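Local coordinates for protein delta-1-pyrroline-5-carboxylate dehydrogenase, mitochondrial (Mus musculus, PDB 4E3X) that catalyses the NAD+-dependent oxidation of L-glutamate gamma-semialdehyde to L-glutamate, the second step of mitochondrial proline breakdown, at residues E142-T147 and D161-L166; S208-T213 and G344-S349; G217-A222 and N283-V288; L337-E342 and D508-S513; F388-D393 and G426-P431. All coordinates share one frame; numbering follows the deposited sequence. Where two conformers were deposited one is given.

Contact 1. Residues E142-T147 and D161-L166; sequences EVLAKT and DAAAEL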
# COMPACT_ATOMS: atom_id res chain seq x y z
N GLU B 142 31.79 0.80 17.02
CA GLU B 142 31.97 -0.22 15.99
C GLU B 142 31.20 0.10 14.71
O GLU B 142 31.78 0.08 13.61
CB GLU B 142 31.53 -1.58 16.52
CG GLU B 142 31.60 -2.68 15.47
CD GLU B 142 30.82 -3.94 15.84
OE1 GLU B 142 30.49 -4.11 17.03
OE2 GLU B 142 30.56 -4.76 14.94
N VAL B 143 29.91 0.36 14.82
CA VAL B 143 29.12 0.58 13.61
C VAL B 143 29.50 1.89 12.92
O VAL B 143 29.48 1.98 11.69
CB VAL B 143 27.58 0.45 13.82
CG1 VAL B 143 27.24 -0.95 14.34
CG2 VAL B 143 27.05 1.54 14.75
N LEU B 144 29.85 2.90 13.71
CA LEU B 144 30.34 4.14 13.13
C LEU B 144 31.63 3.90 12.34
O LEU B 144 31.76 4.32 11.19
CB LEU B 144 30.57 5.20 14.21
CG LEU B 144 29.41 6.16 14.50
CD1 LEU B 144 28.10 5.44 14.72
CD2 LEU B 144 29.76 7.02 15.69
N ALA B 145 32.59 3.23 12.98
CA ALA B 145 33.90 3.01 12.37
C ALA B 145 33.78 2.19 11.09
O ALA B 145 34.45 2.48 10.10
CB ALA B 145 34.84 2.33 13.36
N LYS B 146 32.91 1.19 11.12
CA LYS B 146 32.74 0.32 9.96
C LYS B 146 32.09 1.07 8.80
O LYS B 146 32.39 0.80 7.64
CB LYS B 146 31.95 -0.93 10.33
CG LYS B 146 32.77 -1.87 11.20
CD LYS B 146 32.01 -3.12 11.63
CE LYS B 146 32.94 -4.04 12.40
NZ LYS B 146 32.24 -5.27 12.88
N THR B 147 31.21 2.01 9.12
CA THR B 147 30.58 2.84 8.10
C THR B 147 31.59 3.87 7.55
O THR B 147 31.63 4.14 6.34
CB THR B 147 29.33 3.53 8.69
OG1 THR B 147 28.40 2.52 9.12
CG2 THR B 147 28.64 4.41 7.66
N ASP B 161 23.79 8.42 10.68
CA ASP B 161 23.32 7.27 9.91
C ASP B 161 23.33 5.98 10.74
O ASP B 161 22.29 5.50 11.19
CB ASP B 161 24.19 7.14 8.65
CG ASP B 161 23.98 5.82 7.90
OD1 ASP B 161 22.95 5.16 8.10
OD2 ASP B 161 24.87 5.46 7.09
N ALA B 162 24.52 5.41 10.93
CA ALA B 162 24.66 4.09 11.55
C ALA B 162 24.24 4.08 13.00
O ALA B 162 23.83 3.04 13.53
CB ALA B 162 26.08 3.58 11.41
N ALA B 163 24.36 5.22 13.66
CA ALA B 163 23.84 5.34 15.01
C ALA B 163 22.43 5.93 14.97
O ALA B 163 21.46 5.19 15.01
CB ALA B 163 24.77 6.16 15.89
N ALA B 164 22.31 7.25 14.85
CA ALA B 164 21.03 7.91 15.09
C ALA B 164 19.87 7.40 14.24
O ALA B 164 18.85 7.01 14.78
CB ALA B 164 21.16 9.40 14.95
N GLU B 165 20.02 7.39 12.92
CA GLU B 165 18.89 7.00 12.08
C GLU B 165 18.50 5.54 12.28
O GLU B 165 17.32 5.22 12.36
CB GLU B 165 19.16 7.27 10.60
CG GLU B 165 17.91 7.12 9.76
CD GLU B 165 18.10 7.61 8.34
OE1 GLU B 165 19.22 7.46 7.81
OE2 GLU B 165 17.13 8.16 7.77
N LEU B 166 19.50 4.66 12.36
CA LEU B 166 19.23 3.23 12.53
C LEU B 166 18.55 2.96 13.87
O LEU B 166 17.54 2.24 13.95
CB LEU B 166 20.53 2.44 12.42
CG LEU B 166 20.37 0.94 12.62
CD1 LEU B 166 19.31 0.38 11.70
CD2 LEU B 166 21.71 0.25 12.39
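V143, L144 and T147 of helix 140-151 pack against A162 and A163 of helix 155-180, a fully buried helix-helix contact between two consecutive helices of the aldehyde dehydrogenase fold. The axes of the two segments come within 8.7 Å at 123°, and the alanines suit this spacing because a single methyl group lets larger neighbours reach almost to the opposing backbone. L144 enters through one branch, its CD1 resting 3.6 Å from A163 CB. The methyl of A162 points at the facing helix and sits between the branches of V143 and T147, with T147 OG1 3.4 Å from A162 CB.

A hydroxyl can tolerate this apolar seat because it is satisfied elsewhere. With chi1 at -60°, T147 OG1 lies beside its own backbone N and turns back to V143 O at 2.8 Å, while T147 N reaches the same oxygen from the other face of the carbonyl plane. The hydroxyl also pairs with T213 OG1 on helix 213-225.

D161 OD2 meets T147 CG2 at 4.0 Å, but the carboxylate keeps its charge for others: it accepts the first backbone N-H groups of helix 213-225, from T213 and A214, and forms a salt bridge with K153. D161 thereby ties helix 155-180 to the first turn of helix 213-225.

Helix 155-180 widens here into a pi-type turn, closed by L166 N bonding to D161 O at 3.1 Å. Within this turn A162 O has no polar partner, and V143 CG2 packs against it at 3.8 Å.

Contact 2. Residues S208-T213 and G344-S349; sequences SPFNFT and GGQKCS. With PRO (proline), chain K; PRO (proline), chain J.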
# COMPACT_ATOMS: atom_id res chain seq x y z
N SER B 208 19.20 -3.49 -0.24
CA SER B 208 19.61 -2.22 0.35
C SER B 208 20.80 -1.57 -0.37
O SER B 208 21.59 -2.25 -1.02
CB SER B 208 19.89 -2.40 1.84
OG SER B 208 20.85 -3.41 2.07
N PRO B 209 20.93 -0.23 -0.25
CA PRO B 209 21.95 0.51 -0.99
C PRO B 209 23.20 0.79 -0.16
O PRO B 209 23.21 0.63 1.06
CB PRO B 209 21.24 1.83 -1.28
CG PRO B 209 20.45 2.06 -0.04
CD PRO B 209 19.98 0.68 0.42
N PHE B 210 24.25 1.26 -0.82
CA PHE B 210 25.52 1.47 -0.14
C PHE B 210 25.51 2.65 0.80
O PHE B 210 26.32 2.72 1.73
CB PHE B 210 26.65 1.69 -1.16
CG PHE B 210 26.67 3.05 -1.80
CD1 PHE B 210 27.40 4.10 -1.24
CD2 PHE B 210 25.97 3.29 -2.98
CE1 PHE B 210 27.42 5.36 -1.83
CE2 PHE B 210 26.00 4.55 -3.58
CZ PHE B 210 26.72 5.58 -3.00
N ASN B 211 24.63 3.61 0.54
CA ASN B 211 24.89 4.95 1.04
C ASN B 211 24.42 5.26 2.45
O ASN B 211 24.84 6.26 3.03
CB ASN B 211 24.43 6.02 0.04
CG ASN B 211 22.94 6.02 -0.16
OD1 ASN B 211 22.26 5.01 0.02
ND2 ASN B 211 22.41 7.17 -0.56
N PHE B 212 23.56 4.41 2.99
CA PHE B 212 23.16 4.52 4.38
C PHE B 212 23.10 3.16 5.03
O PHE B 212 22.31 2.31 4.63
CB PHE B 212 21.80 5.22 4.53
CG PHE B 212 21.86 6.69 4.25
CD1 PHE B 212 21.62 7.17 2.98
CD2 PHE B 212 22.17 7.58 5.27
CE1 PHE B 212 21.68 8.53 2.72
CE2 PHE B 212 22.23 8.95 5.01
CZ PHE B 212 21.99 9.42 3.74
N THR B 213 23.94 2.96 6.04
CA THR B 213 23.87 1.75 6.84
C THR B 213 22.48 1.54 7.42
O THR B 213 21.99 0.41 7.49
CB THR B 213 24.93 1.82 7.95
OG1 THR B 213 26.21 1.84 7.33
CG2 THR B 213 24.85 0.65 8.92
N GLY B 344 29.95 13.52 -0.09
CA GLY B 344 30.23 13.65 -1.51
C GLY B 344 29.00 13.70 -2.39
O GLY B 344 29.06 13.28 -3.55
N GLY B 345 27.89 14.21 -1.86
CA GLY B 345 26.65 14.29 -2.61
C GLY B 345 26.00 12.94 -2.89
O GLY B 345 25.09 12.85 -3.71
N GLN B 346 26.47 11.89 -2.21
CA GLN B 346 25.96 10.54 -2.45
C GLN B 346 24.72 10.25 -1.62
O GLN B 346 24.66 9.26 -0.88
CB GLN B 346 27.05 9.52 -2.15
CG GLN B 346 28.31 9.76 -2.97
CD GLN B 346 29.40 8.77 -2.61
OE1 GLN B 346 29.71 7.87 -3.39
NE2 GLN B 346 29.95 8.91 -1.41
N LYS B 347 23.72 11.11 -1.76
CA LYS B 347 22.47 10.94 -1.04
C LYS B 347 21.32 11.12 -2.00
O LYS B 347 21.36 11.99 -2.87
CB LYS B 347 22.33 11.97 0.08
CG LYS B 347 23.43 11.95 1.13
CD LYS B 347 23.08 12.88 2.28
CE LYS B 347 24.14 12.84 3.37
NZ LYS B 347 23.77 13.69 4.53
N CYS B 348 20.29 10.30 -1.85
CA CYS B 348 19.09 10.43 -2.67
C CYS B 348 18.42 11.78 -2.46
O CYS B 348 17.62 12.20 -3.29
CB CYS B 348 18.08 9.34 -2.32
SG CYS B 348 18.68 7.69 -2.64
N SER B 349 18.77 12.45 -1.36
CA SER B 349 18.20 13.74 -0.97
C SER B 349 19.09 14.94 -1.29
O SER B 349 18.68 16.08 -1.07
CB SER B 349 17.95 13.75 0.54
OG SER B 349 19.16 13.48 1.24
N PRO K . 17.07 10.09 4.66
CA PRO K . 18.30 10.70 4.13
C PRO K . 18.20 12.21 4.04
O PRO K . 17.13 12.81 4.18
CB PRO K . 18.41 10.08 2.74
CG PRO K . 17.86 8.71 2.93
CD PRO K . 16.74 8.84 3.95
OXT PRO K . 19.21 12.88 3.81
N PRO J . 28.35 2.45 -7.16
CA PRO J . 27.87 1.58 -8.24
C PRO J . 27.54 2.37 -9.50
O PRO J . 27.80 3.57 -9.57
CB PRO J . 26.60 0.93 -7.65
CG PRO J . 26.40 1.58 -6.29
CD PRO J . 27.74 2.08 -5.87
OXT PRO J . 27.01 1.82 -10.47
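N211 and the backbone of Q346 meet in the catalytic pocket, beside the nucleophile C348. By similarity N211 stabilises the transition state, the role of an oxyanion-hole amide in this family. Its chi1 of 65° puts CG between the backbone N and the carbonyl carbon, which directs ND2 across to Q346 O at 3.1 Å. The bond is nearly straight (164° at the hydrogen), and the acceptor lies in the N211 amide plane although the donor is tilted from the carbonyl plane. One N-H is thus used to fix the rotation of the amide. Q346 is the centre of an inverse gamma turn, preceded by G344 and G345 at positive phi, which glycine accepts readily.

Two phenylalanines flank N211. F210 CE1 lies 3.7 Å from Q346 OE1, with ring and amide planes 53° apart; that amide oxygen takes its hydrogen bond from I392 N. The CD of a bound proline lies 3.6 Å from F210 CD2. F212 offers a face to the other proline, whose CB is 3.6 Å from F212 CE1, and an edge to the extended aliphatic chain of K347, with F212 CZ 3.9 Å from K347 CD. K347 carries its ammonium group on to Q157. S349 OG donates to OXT of that same proline at 2.6 Å, one of the bonds that hold the ligand near the nucleophile, consistent with inhibition by proline.

S208-T213 links strand 203-207 to helix 213-225, G344-S349 links helix 329-341 to strand 351-357, and helix 155-180 touches F212 through D161 and E165.

Contact 3. Residues G217-A222 and N283-V288; sequences GNLAGA and NFTGSV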
# COMPACT_ATOMS: atom_id res chain seq x y z
N GLY B 217 19.26 -1.77 7.61
CA GLY B 217 18.65 -2.21 8.85
C GLY B 217 17.14 -2.07 8.81
O GLY B 217 16.41 -2.96 9.27
N ASN B 218 16.65 -0.97 8.25
CA ASN B 218 15.21 -0.75 8.15
C ASN B 218 14.53 -1.62 7.09
O ASN B 218 13.45 -2.15 7.32
CB ASN B 218 14.91 0.73 7.90
CG ASN B 218 13.44 1.03 7.96
OD1 ASN B 218 12.76 0.67 8.92
ND2 ASN B 218 12.92 1.67 6.92
N LEU B 219 15.14 -1.75 5.92
CA LEU B 219 14.54 -2.53 4.85
C LEU B 219 14.32 -3.99 5.23
O LEU B 219 13.32 -4.59 4.86
CB LEU B 219 15.38 -2.46 3.58
CG LEU B 219 15.41 -1.13 2.83
CD1 LEU B 219 16.36 -1.27 1.66
CD2 LEU B 219 14.02 -0.73 2.34
N ALA B 220 15.28 -4.56 5.97
CA ALA B 220 15.14 -5.93 6.46
C ALA B 220 14.39 -5.97 7.79
O ALA B 220 13.60 -6.88 8.05
CB ALA B 220 16.52 -6.57 6.59
N GLY B 221 14.65 -4.99 8.65
CA GLY B 221 14.13 -4.99 10.01
C GLY B 221 12.65 -4.69 10.14
O GLY B 221 11.96 -5.32 10.93
N ALA B 222 12.16 -3.71 9.39
CA ALA B 222 10.75 -3.36 9.50
C ALA B 222 9.80 -4.51 9.10
O ALA B 222 8.88 -4.82 9.85
CB ALA B 222 10.44 -2.08 8.74
N ASN B 283 11.30 -5.15 -0.71
CA ASN B 283 11.54 -3.86 -0.07
C ASN B 283 12.89 -3.37 -0.60
O ASN B 283 13.94 -3.89 -0.21
CB ASN B 283 11.56 -4.01 1.45
CG ASN B 283 11.24 -2.70 2.17
OD1 ASN B 283 10.87 -1.71 1.54
ND2 ASN B 283 11.39 -2.69 3.50
N PHE B 284 12.83 -2.41 -1.51
CA PHE B 284 13.96 -2.03 -2.34
C PHE B 284 14.35 -0.57 -2.16
O PHE B 284 13.49 0.31 -2.05
CB PHE B 284 13.57 -2.26 -3.80
CG PHE B 284 14.62 -1.81 -4.79
CD1 PHE B 284 14.56 -0.54 -5.37
CD2 PHE B 284 15.65 -2.66 -5.16
CE1 PHE B 284 15.52 -0.14 -6.29
CE2 PHE B 284 16.62 -2.26 -6.06
CZ PHE B 284 16.55 -0.99 -6.63
N THR B 285 15.65 -0.31 -2.15
CA THR B 285 16.16 1.05 -2.32
C THR B 285 17.37 0.98 -3.24
O THR B 285 18.29 0.21 -2.99
CB THR B 285 16.48 1.73 -0.96
OG1 THR B 285 15.27 1.82 -0.18
CG2 THR B 285 17.03 3.14 -1.19
N GLY B 286 17.34 1.78 -4.30
CA GLY B 286 18.37 1.74 -5.33
C GLY B 286 17.91 2.49 -6.57
O GLY B 286 17.22 3.50 -6.46
N SER B 287 18.28 2.00 -7.76
CA SER B 287 18.02 2.74 -9.00
C SER B 287 16.61 2.52 -9.56
O SER B 287 15.99 1.48 -9.32
CB SER B 287 19.04 2.34 -10.08
OG SER B 287 18.70 1.08 -10.64
N VAL B 288 16.14 3.49 -10.33
CA VAL B 288 14.87 3.36 -11.05
C VAL B 288 14.85 2.13 -11.99
O VAL B 288 13.90 1.35 -11.94
CB VAL B 288 14.49 4.66 -11.83
CG1 VAL B 288 13.22 4.46 -12.63
CG2 VAL B 288 14.34 5.84 -10.88
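With CG opposite the carbonyl carbon (chi1 -71°) and the chain continuing extended to one methyl, L219 splays both branches onto the strand; N283, its CG turned away from the backbone N, sends its amide back toward the helix. The two side chains cross obliquely. L219 CD2 presses on the amide, 3.4 Å from N283 CG, while N283 ND2 passes on to L219 O at 3.0 Å. That bond lies in the carbonyl plane on a lone pair, and it is moderately bent, with 148° at the hydrogen. Asparagine suits the spot because one small group gives the leucine a surface to lie on and its carbonyl a donor. The same ND2 is also hydrogen-bonded to Y537 OH.

The other branch, L219 CD1, lies 3.8 Å from T285 OG1. Here helix 213-225 packs on strand 279-285 of the five-stranded parallel sheet of the Rossmann-like NAD-binding domain. Helix 217-222 runs antiparallel (175°) to strand 283-285, the direction expected of a helix that follows strand 203-207 and packs on its parallel neighbour. L219 also reaches S208, a residue of the NAD+ site, and T285 lies beside the catalytic base E314.

Glycine is required at G221, because a CB there would clash with G217 O one turn back. Past the strand, G286, S287 and V288 belong to the NAD+ site, and S287 OG caps the first turn of helix 288-300.

Contact 4. Residues L337-E342 and D508-S513; sequences LRSAFE and DKSTGS. With PRO (proline), chain K.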
# COMPACT_ATOMS: atom_id res chain seq x y z
N LEU B 337 25.85 24.22 0.50
CA LEU B 337 27.13 23.53 0.57
C LEU B 337 27.00 22.17 1.28
O LEU B 337 27.52 21.16 0.81
CB LEU B 337 28.17 24.40 1.27
CG LEU B 337 28.66 25.59 0.46
CD1 LEU B 337 29.53 26.47 1.32
CD2 LEU B 337 29.40 25.14 -0.80
N ARG B 338 26.28 22.16 2.40
CA ARG B 338 26.06 20.90 3.11
C ARG B 338 25.25 19.91 2.28
O ARG B 338 25.63 18.75 2.13
CB ARG B 338 25.37 21.15 4.45
CG ARG B 338 26.30 21.62 5.55
CD ARG B 338 25.58 21.57 6.89
NE ARG B 338 26.48 21.82 8.00
CZ ARG B 338 26.09 21.87 9.27
NH1 ARG B 338 24.81 21.68 9.57
NH2 ARG B 338 26.97 22.10 10.23
N SER B 339 24.13 20.37 1.73
CA SER B 339 23.25 19.46 1.01
C SER B 339 23.93 18.90 -0.24
O SER B 339 23.78 17.72 -0.56
CB SER B 339 21.94 20.15 0.64
OG SER B 339 21.14 19.24 -0.09
N ALA B 340 24.69 19.74 -0.95
CA ALA B 340 25.31 19.29 -2.18
C ALA B 340 26.52 18.40 -1.97
O ALA B 340 26.78 17.50 -2.79
CB ALA B 340 25.69 20.48 -3.05
N PHE B 341 27.28 18.65 -0.91
CA PHE B 341 28.61 18.05 -0.80
C PHE B 341 28.86 17.10 0.37
O PHE B 341 29.82 16.34 0.34
CB PHE B 341 29.68 19.16 -0.79
CG PHE B 341 29.67 20.03 -2.01
CD1 PHE B 341 29.49 19.48 -3.28
CD2 PHE B 341 29.83 21.40 -1.90
CE1 PHE B 341 29.48 20.28 -4.41
CE2 PHE B 341 29.83 22.21 -3.03
CZ PHE B 341 29.66 21.65 -4.28
N GLU B 342 28.01 17.12 1.40
CA GLU B 342 28.18 16.15 2.48
C GLU B 342 28.08 14.73 1.93
O GLU B 342 27.27 14.47 1.03
CB GLU B 342 27.16 16.37 3.60
CG GLU B 342 27.50 17.57 4.47
CD GLU B 342 26.50 17.81 5.58
OE1 GLU B 342 25.29 17.65 5.35
OE2 GLU B 342 26.94 18.16 6.70
N ASP B 508 15.56 25.53 5.11
CA ASP B 508 16.50 24.52 5.58
C ASP B 508 16.99 23.71 4.39
O ASP B 508 16.42 23.79 3.29
CB ASP B 508 15.86 23.61 6.64
CG ASP B 508 16.87 23.12 7.67
OD1 ASP B 508 18.06 22.99 7.32
OD2 ASP B 508 16.46 22.85 8.82
N LYS B 509 18.07 22.95 4.59
CA LYS B 509 18.64 22.16 3.51
C LYS B 509 17.81 20.91 3.18
O LYS B 509 17.01 20.44 4.00
CB LYS B 509 20.08 21.75 3.83
CG LYS B 509 20.25 20.87 5.06
CD LYS B 509 21.72 20.46 5.21
CE LYS B 509 21.96 19.59 6.44
NZ LYS B 509 21.13 18.36 6.43
N SER B 510 18.03 20.37 1.99
CA SER B 510 17.17 19.29 1.47
C SER B 510 17.54 17.91 1.98
O SER B 510 16.83 16.95 1.68
CB SER B 510 17.17 19.30 -0.06
OG SER B 510 18.45 18.95 -0.56
N THR B 511 18.64 17.80 2.73
CA THR B 511 19.08 16.52 3.28
C THR B 511 18.81 16.46 4.78
O THR B 511 18.47 17.46 5.40
CB THR B 511 20.58 16.31 3.09
OG1 THR B 511 21.29 17.38 3.73
CG2 THR B 511 20.94 16.26 1.62
N GLY B 512 18.97 15.27 5.36
CA GLY B 512 18.97 15.13 6.80
C GLY B 512 17.62 14.93 7.45
O GLY B 512 17.40 15.40 8.56
N SER B 513 16.72 14.22 6.78
CA SER B 513 15.45 13.88 7.41
C SER B 513 15.70 13.08 8.69
O SER B 513 16.64 12.29 8.78
CB SER B 513 14.56 13.09 6.46
OG SER B 513 15.13 11.82 6.17
N PRO K . 17.07 10.09 4.66
CA PRO K . 18.30 10.70 4.13
C PRO K . 18.20 12.21 4.04
O PRO K . 17.13 12.81 4.18
CB PRO K . 18.41 10.08 2.74
CG PRO K . 17.86 8.71 2.93
CD PRO K . 16.74 8.84 3.95
OXT PRO K . 19.21 12.88 3.81
O HOH W 1 23.78 16.43 3.57
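S339 OG donates to S510 OG at 2.7 Å and itself takes the N-H of C351, while S510 OG is hydrogen-bonded to S349 O. The two small hydroxyls thus relay a buried chain of bonds from helix 329-341 through the loop to the residues just past the nucleophile. With chi1 at 179°, S339 OG points away from its backbone N and out to the loop, where T511 CG2 closes over it at 3.4 Å.

K509 lies across the next side of the helix. Its methylenes run over R338, CD 3.8 Å from R338 CB, before a bend at chi4 (57°) folds the ammonium back onto its own loop. There NZ bonds to T511 OG1 at 2.9 Å and, weakly, to T511 O. A water joins the two segments as well, hydrogen-bonded to E342 OE1 and, at 2.7 Å, to T511 OG1. The carboxylate of E342 lies near the lysine but beyond salt-bridge range, which would still favour a charged NZ. E342 OE2 and the R338 guanidinium look instead to the second subunit, to Y559 OH and to the carbonyls of W557 and R558.

Held in this way, the loop presents its N-H groups to the bound proline. G512 N points almost straight (175°) at the proline OXT at 2.9 Å, with backbone angles that call for glycine, and S513 N and S513 OG both donate to the proline O, each at 3.0 Å. S513 is a known substrate contact, consistent with a loop that binds the substrate carboxylate.

Contact 5. Residues F388-D393 and G426-P431; sequences FSAVID and GYYVEP. With PRO (proline), chain J.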
# COMPACT_ATOMS: atom_id res chain seq x y z
N PHE B 388 34.36 16.02 3.52
CA PHE B 388 33.89 14.77 2.93
C PHE B 388 35.05 14.04 2.28
O PHE B 388 36.12 14.64 2.06
CB PHE B 388 32.70 14.98 1.97
CG PHE B 388 33.06 15.61 0.63
CD1 PHE B 388 33.07 16.99 0.47
CD2 PHE B 388 33.32 14.82 -0.47
CE1 PHE B 388 33.36 17.56 -0.78
CE2 PHE B 388 33.61 15.37 -1.71
CZ PHE B 388 33.63 16.74 -1.86
N SER B 389 34.86 12.76 1.99
CA SER B 389 35.94 11.93 1.48
C SER B 389 35.64 11.39 0.09
O SER B 389 34.77 11.91 -0.62
CB SER B 389 36.22 10.77 2.45
OG SER B 389 37.43 10.11 2.13
N ALA B 390 36.38 10.37 -0.31
CA ALA B 390 36.22 9.73 -1.60
C ALA B 390 34.80 9.23 -1.82
O ALA B 390 34.09 8.89 -0.87
CB ALA B 390 37.17 8.57 -1.69
N VAL B 391 34.40 9.17 -3.09
CA VAL B 391 33.14 8.53 -3.45
C VAL B 391 33.30 7.01 -3.36
O VAL B 391 34.41 6.50 -3.17
CB VAL B 391 32.63 8.97 -4.85
CG1 VAL B 391 32.39 10.48 -4.87
CG2 VAL B 391 33.61 8.55 -5.95
N ILE B 392 32.19 6.29 -3.49
CA ILE B 392 32.12 4.92 -2.99
C ILE B 392 32.96 3.87 -3.73
O ILE B 392 33.55 3.00 -3.09
CB ILE B 392 30.64 4.45 -2.90
CG1 ILE B 392 30.52 3.11 -2.14
CG2 ILE B 392 30.00 4.37 -4.29
CD1 ILE B 392 30.87 3.21 -0.66
N ASP B 393 33.02 3.95 -5.05
CA ASP B 393 33.69 2.91 -5.82
C ASP B 393 34.11 3.39 -7.20
O ASP B 393 33.87 4.54 -7.59
CB ASP B 393 32.86 1.61 -5.89
CG ASP B 393 31.54 1.77 -6.66
OD1 ASP B 393 31.29 2.83 -7.27
OD2 ASP B 393 30.75 0.80 -6.64
N GLY B 426 42.48 6.78 -3.45
CA GLY B 426 41.07 6.58 -3.16
C GLY B 426 40.29 7.17 -4.32
O GLY B 426 40.88 7.75 -5.22
N TYR B 427 38.97 7.02 -4.31
CA TYR B 427 38.14 7.56 -5.39
C TYR B 427 37.81 9.03 -5.13
O TYR B 427 36.66 9.39 -4.90
CB TYR B 427 36.89 6.70 -5.56
CG TYR B 427 37.24 5.25 -5.84
CD1 TYR B 427 37.88 4.89 -7.03
CD2 TYR B 427 36.97 4.25 -4.92
CE1 TYR B 427 38.23 3.58 -7.29
CE2 TYR B 427 37.31 2.93 -5.17
CZ TYR B 427 37.93 2.60 -6.36
OH TYR B 427 38.28 1.29 -6.62
N TYR B 428 38.83 9.88 -5.19
CA TYR B 428 38.69 11.26 -4.75
C TYR B 428 38.21 12.22 -5.83
O TYR B 428 38.85 12.38 -6.87
CB TYR B 428 40.02 11.75 -4.18
CG TYR B 428 40.30 11.33 -2.75
CD1 TYR B 428 39.54 11.83 -1.69
CD2 TYR B 428 41.34 10.46 -2.46
CE1 TYR B 428 39.82 11.46 -0.39
CE2 TYR B 428 41.62 10.09 -1.15
CZ TYR B 428 40.86 10.60 -0.13
OH TYR B 428 41.14 10.24 1.17
N VAL B 429 37.10 12.89 -5.54
CA VAL B 429 36.54 13.92 -6.41
C VAL B 429 36.39 15.21 -5.62
O VAL B 429 35.78 15.21 -4.55
CB VAL B 429 35.15 13.50 -6.94
CG1 VAL B 429 34.59 14.55 -7.89
CG2 VAL B 429 35.24 12.13 -7.62
N GLU B 430 36.95 16.31 -6.13
CA GLU B 430 36.76 17.60 -5.49
C GLU B 430 35.30 18.05 -5.62
O GLU B 430 34.62 17.67 -6.58
CB GLU B 430 37.68 18.65 -6.11
CG GLU B 430 39.16 18.37 -5.92
CD GLU B 430 39.55 18.25 -4.46
OE1 GLU B 430 40.32 17.32 -4.13
OE2 GLU B 430 39.10 19.08 -3.64
N PRO B 431 34.82 18.87 -4.67
CA PRO B 431 33.48 19.43 -4.86
C PRO B 431 33.48 20.32 -6.09
O PRO B 431 34.44 21.06 -6.33
CB PRO B 431 33.26 20.24 -3.58
CG PRO B 431 34.62 20.57 -3.09
CD PRO B 431 35.47 19.39 -3.46
N PRO J . 28.35 2.45 -7.16
CA PRO J . 27.87 1.58 -8.24
C PRO J . 27.54 2.37 -9.50
O PRO J . 27.80 3.57 -9.57
CB PRO J . 26.60 0.93 -7.65
CG PRO J . 26.40 1.58 -6.29
CD PRO J . 27.74 2.08 -5.87
OXT PRO J . 27.01 1.82 -10.47
O HOH W 2 35.61 12.80 -3.16
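The Y427 ring has the backbone of D393 over one face, the carbonyl carbon C 3.7 Å above its centre, and V391 O at its edge. On the Y428 ring the methyl of A390 makes a CH-pi contact, CB 4.2 Å from the centroid and 16° off the normal, so a small alanine lets the flat tyrosine lie close to the chain. F388 turns an edge to the other segment: P431 N lies in its plane, and CZ packs 3.6 Å from P431 CD.

Between the rings the backbones meet. V391 N donates to Y427 O at 2.9 Å, with 146° at the hydrogen, and a water bridges S389 O to V429 N. V391 adds an apolar seal: its chi1 of -60° places CG2 between the backbone N and the carbonyl carbon, 3.8 Å from Y427 CB. Y427 is the centre of an inverse gamma turn, and G426 before it lacks the CB that the Y428 ring would crowd.

At the far end D393 serves as the N-cap of helix 394-409, its OD1 taking A396 N. The same carboxylate receives a weak hydrogen bond from the proline nitrogen, and I392 CG2 touches the ligand's CD at 3.6 Å.

V391 and V429 both lean on I400 of helix 394-409, Y427 rests on A394 and F397, and F388 and P431 close over F341 of helix 329-341 at the start of strand 428-436.

Along the chain contact 1 closes first; contact 3 is nested within the loop closed by contact 2, whose segments alternate with those of contact 4, and contact 4 encloses contact 5. Contact 2 is the hub, its centre 12 to 13 Å from each of the others, and it touches all four. Helix 213-225 joins contacts 1, 2 and 3, tying the helical layer to the parallel NAD-binding sheet. Helix 329-341 carries contact 4 and leads into contact 2, while its F341 packs on contact 5. Contacts 3 and 5, 24 Å apart, do not touch. Cofactor-binding and catalytic parts thus meet around the nucleophile, with contact 4 extending to the second subunit.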